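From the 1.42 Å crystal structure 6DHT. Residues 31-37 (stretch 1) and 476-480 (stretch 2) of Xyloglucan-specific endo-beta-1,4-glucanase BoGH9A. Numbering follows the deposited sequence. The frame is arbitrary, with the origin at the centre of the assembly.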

ATOM      1  N   LYS A  31     -21.201   6.289  11.543  1.00 17.70           N
ATOM      2  CA  LYS A  31     -21.528   4.865  11.569  1.00 18.47           C
ATOM      3  C   LYS A  31     -22.664   4.557  10.622  1.00 19.17           C
ATOM      4  O   LYS A  31     -23.833   4.819  10.924  1.00 18.84           O
ATOM      5  N   ILE A  32     -22.314   4.013   9.473  1.00 18.02           N
ATOM      6  CA  ILE A  32     -23.250   3.778   8.396  1.00 18.76           C
ATOM      7  C   ILE A  32     -23.135   2.366   7.853  1.00 22.20           C
ATOM      8  O   ILE A  32     -22.036   1.847   7.615  1.00 21.71           O
ATOM      9  N   ALA A  33     -24.296   1.724   7.687  1.00 17.53           N
ATOM     10  CA  ALA A  33     -24.393   0.452   7.009  1.00 19.00           C
ATOM     11  C   ALA A  33     -25.289   0.661   5.801  1.00 17.10           C
ATOM     12  O   ALA A  33     -26.046   1.623   5.776  1.00 17.33           O
ATOM     13  N   VAL A  34     -25.145  -0.182   4.794  1.00 16.38           N
ATOM     14  CA  VAL A  34     -25.946  -0.077   3.583  1.00 17.20           C
ATOM     15  C   VAL A  34     -26.556  -1.429   3.272  1.00 20.05           C
ATOM     16  O   VAL A  34     -25.854  -2.436   3.175  1.00 18.25           O
ATOM     17  N   VAL A  35     -27.877  -1.453   3.097  1.00 20.82           N
ATOM     18  CA  VAL A  35     -28.529  -2.669   2.653  1.00 17.63           C
ATOM     19  C   VAL A  35     -28.386  -2.729   1.135  1.00 14.90           C
ATOM     20  O   VAL A  35     -28.747  -1.782   0.440  1.00 18.86           O
ATOM     21  N   ASP A  36     -27.842  -3.824   0.622  1.00 18.08           N
ATOM     22  CA  ASP A  36     -27.440  -3.914  -0.774  1.00 17.46           C
ATOM     23  C   ASP A  36     -28.614  -3.972  -1.756  1.00 22.49           C
ATOM     24  O   ASP A  36     -28.451  -3.632  -2.928  1.00 23.65           O
ATOM     25  N   SER A  37     -29.770  -4.423  -1.277  1.00 22.77           N
ATOM     26  CA  SER A  37     -30.961  -4.534  -2.124  1.00 26.86           C
ATOM     27  C   SER A  37     -32.141  -4.906  -1.265  1.00 26.21           C
ATOM     28  O   SER A  37     -31.976  -5.499  -0.205  1.00 23.29           O
ATOM     29  N   GLY A 476     -16.033  -4.009   3.995  1.00 13.19           N
ATOM     30  CA  GLY A 476     -17.286  -4.740   3.820  1.00 13.60           C
ATOM     31  C   GLY A 476     -18.452  -3.938   3.285  1.00 13.76           C
ATOM     32  O   GLY A 476     -19.475  -4.530   2.872  1.00 14.99           O
ATOM     33  N   ARG A 477     -18.387  -2.622   3.331  1.00 14.21           N
ATOM     34  CA  ARG A 477     -19.521  -1.815   2.905  1.00 14.92           C
ATOM     35  C   ARG A 477     -19.466  -1.602   1.402  1.00 14.69           C
ATOM     36  O   ARG A 477     -19.127  -0.512   0.931  1.00 15.47           O
ATOM     37  N   ASN A 478     -19.810  -2.647   0.646  1.00 14.89           N
ATOM     38  CA  ASN A 478     -19.593  -2.655  -0.788  1.00 13.78           C
ATOM     39  C   ASN A 478     -20.552  -3.641  -1.489  1.00 16.38           C
ATOM     40  O   ASN A 478     -21.381  -4.294  -0.830  1.00 17.19           O
ATOM     41  N   ALA A 479     -20.411  -3.754  -2.801  1.00 16.46           N
ATOM     42  CA  ALA A 479     -21.352  -4.531  -3.617  1.00 15.42           C
ATOM     43  C   ALA A 479     -21.237  -6.045  -3.492  1.00 19.75           C
ATOM     44  O   ALA A 479     -22.161  -6.750  -3.920  1.00 18.43           O
ATOM     45  N   THR A 480     -20.125  -6.570  -2.980  1.00 19.18           N
ATOM     46  CA  THR A 480     -19.935  -8.026  -2.860  1.00 15.18           C
ATOM     47  C   THR A 480     -20.130  -8.514  -1.432  1.00 17.82           C
ATOM     48  O   THR A 480     -20.432  -9.698  -1.211  1.00 18.28           O
TER

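What holds residues 31-37 and 476-480 together, more than 440 positions apart in sequence? Chiefly one long side chain, R477. It gives up 80 Å² to the other stretch, the largest share of any residue, out of 208 Å² buried in all. From I32 to D36 and from R477 to A479 the two chains run in nearly the same direction, 17° apart, with the CA atoms of V34 and R477 6.7 Å from each other. That gap is too wide for backbone pairing, and no main-chain hydrogen bond crosses it; side chains have to span it.

How does R477 reach its partner? Its CA-to-CB bond points sideways, yet the end of the side chain comes nearer the strand. Chi1 (-168°) and chi2 (171°) are both t, which extends the chain, and chi3, the rotation about CG-CD, is p at 74° and turns NE out of the extended line, bringing the guanidinium round. R477 NH1 then donates a hydrogen bond to the main-chain I32 O at 3.0 Å, with an N-H...acceptor angle of 150°. The same NH1 also donates to water 1, 3.2 Å from its oxygen, and that water accepts from I32 N at 3.0 Å. Both polar groups of the I32 backbone are thus tied to one nitrogen, directly through O and by way of water through N. NE is satisfied elsewhere in the structure.

What packs against the nonpolar part of that arginine? V34 points toward the other stretch in the t rotamer (chi1 173°), and its CG2 lies 3.9 Å from R477 CD, a van der Waals contact with the aliphatic portion of the chain. I32 starts sideways and its end leads away, with chi1 m (-71°) and chi2 t (-179°). In this conformation CG2 lies over one face of the guanidinium, while CD1 extends away from the arginine; I32 CB is 3.7 Å from R477 NH1. A33 points away, leaving its CA 4.3 Å from R477 CD.

Where does D36 fit in? It points toward the second stretch with chi1 t (-174°), but its carboxylate stops short of direct bonding: D36 OD2 is 4.1 Å from A479 O. Two oxygen acceptors have no proton to share, so water 2 mediates, donating to D36 OD2 at 3.2 Å and to A479 O at 3.0 Å. The CA-to-CB bonds of N478 and A479 both point away from the first stretch. N478, p at chi1 (63°), instead uses OD1 to accept from T480 N at 3.0 Å, bracing its own segment.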

ATOM      1  CB  LYS A  31     -21.863   4.404  12.996  1.00 17.33           C
ATOM      2  CG  LYS A  31     -20.785   4.791  13.978  1.00 16.95           C
ATOM      3  CD  LYS A  31     -21.033   4.325  15.419  1.00 16.34           C
ATOM      4  CE  LYS A  31     -20.027   4.918  16.369  1.00 19.35           C
ATOM      5  NZ  LYS A  31     -20.221   6.397  16.453  1.00 20.77           N
ATOM      6  CB  ILE A  32     -23.099   4.836   7.284  1.00 25.43           C
ATOM      7  CG1 ILE A  32     -23.643   6.176   7.814  1.00 26.41           C
ATOM      8  CG2 ILE A  32     -23.823   4.388   5.978  1.00 23.50           C
ATOM      9  CD1 ILE A  32     -23.604   7.301   6.868  1.00 30.11           C
ATOM     10  CB  ALA A  33     -24.989  -0.606   7.942  1.00 19.86           C
ATOM     11  CB  VAL A  34     -25.110   0.389   2.397  1.00 18.25           C
ATOM     12  CG1 VAL A  34     -25.928   0.334   1.115  1.00 17.50           C
ATOM     13  CG2 VAL A  34     -24.611   1.801   2.641  1.00 20.57           C
ATOM     14  CB  VAL A  35     -29.998  -2.669   3.060  1.00 17.71           C
ATOM     15  CG1 VAL A  35     -30.624  -3.984   2.660  1.00 23.85           C
ATOM     16  CG2 VAL A  35     -30.170  -2.465   4.541  1.00 21.18           C
ATOM     17  CB  ASP A  36     -26.557  -5.150  -0.985  1.00 17.30           C
ATOM     18  CG  ASP A  36     -25.980  -5.242  -2.389  1.00 21.85           C
ATOM     19  OD1 ASP A  36     -25.361  -4.268  -2.862  1.00 26.12           O
ATOM     20  OD2 ASP A  36     -26.121  -6.305  -3.031  1.00 27.87           O
ATOM     21  CB  SER A  37     -30.778  -5.574  -3.230  1.00 26.67           C
ATOM     22  OG  SER A  37     -30.599  -6.874  -2.698  1.00 31.18           O
ATOM     23  CB  ARG A 477     -19.598  -0.493   3.666  1.00 13.68           C
ATOM     24  CG  ARG A 477     -20.929   0.185   3.421  1.00 18.63           C
ATOM     25  CD  ARG A 477     -21.116   1.360   4.301  1.00 20.76           C
ATOM     26  NE  ARG A 477     -20.294   2.472   3.848  1.00 25.13           N
ATOM     27  CZ  ARG A 477     -19.816   3.420   4.637  1.00 19.81           C
ATOM     28  NH1 ARG A 477     -20.033   3.352   5.934  1.00 31.71           N
ATOM     29  NH2 ARG A 477     -19.070   4.396   4.135  1.00 24.68           N
ATOM     30  CB  ASN A 478     -18.114  -2.987  -1.069  1.00 15.70           C
ATOM     31  CG  ASN A 478     -17.736  -4.370  -0.572  1.00 18.06           C
ATOM     32  OD1 ASN A 478     -18.406  -5.355  -0.905  1.00 15.71           O
ATOM     33  ND2 ASN A 478     -16.698  -4.462   0.248  1.00 16.65           N
ATOM     34  CB  ALA A 479     -21.182  -4.147  -5.044  1.00 17.83           C
ATOM     35  CB  THR A 480     -18.550  -8.485  -3.342  1.00 15.40           C
ATOM     36  OG1 THR A 480     -17.554  -7.923  -2.466  1.00 16.95           O
ATOM     37  CG2 THR A 480     -18.305  -8.033  -4.737  1.00 16.00           C
TER
HETATM   38  O   HOH W   1     -19.383   4.458   8.913  1.00 16.12           O
HETATM   39  O   HOH W   2     -24.205  -8.836  -3.503  1.00 35.30           O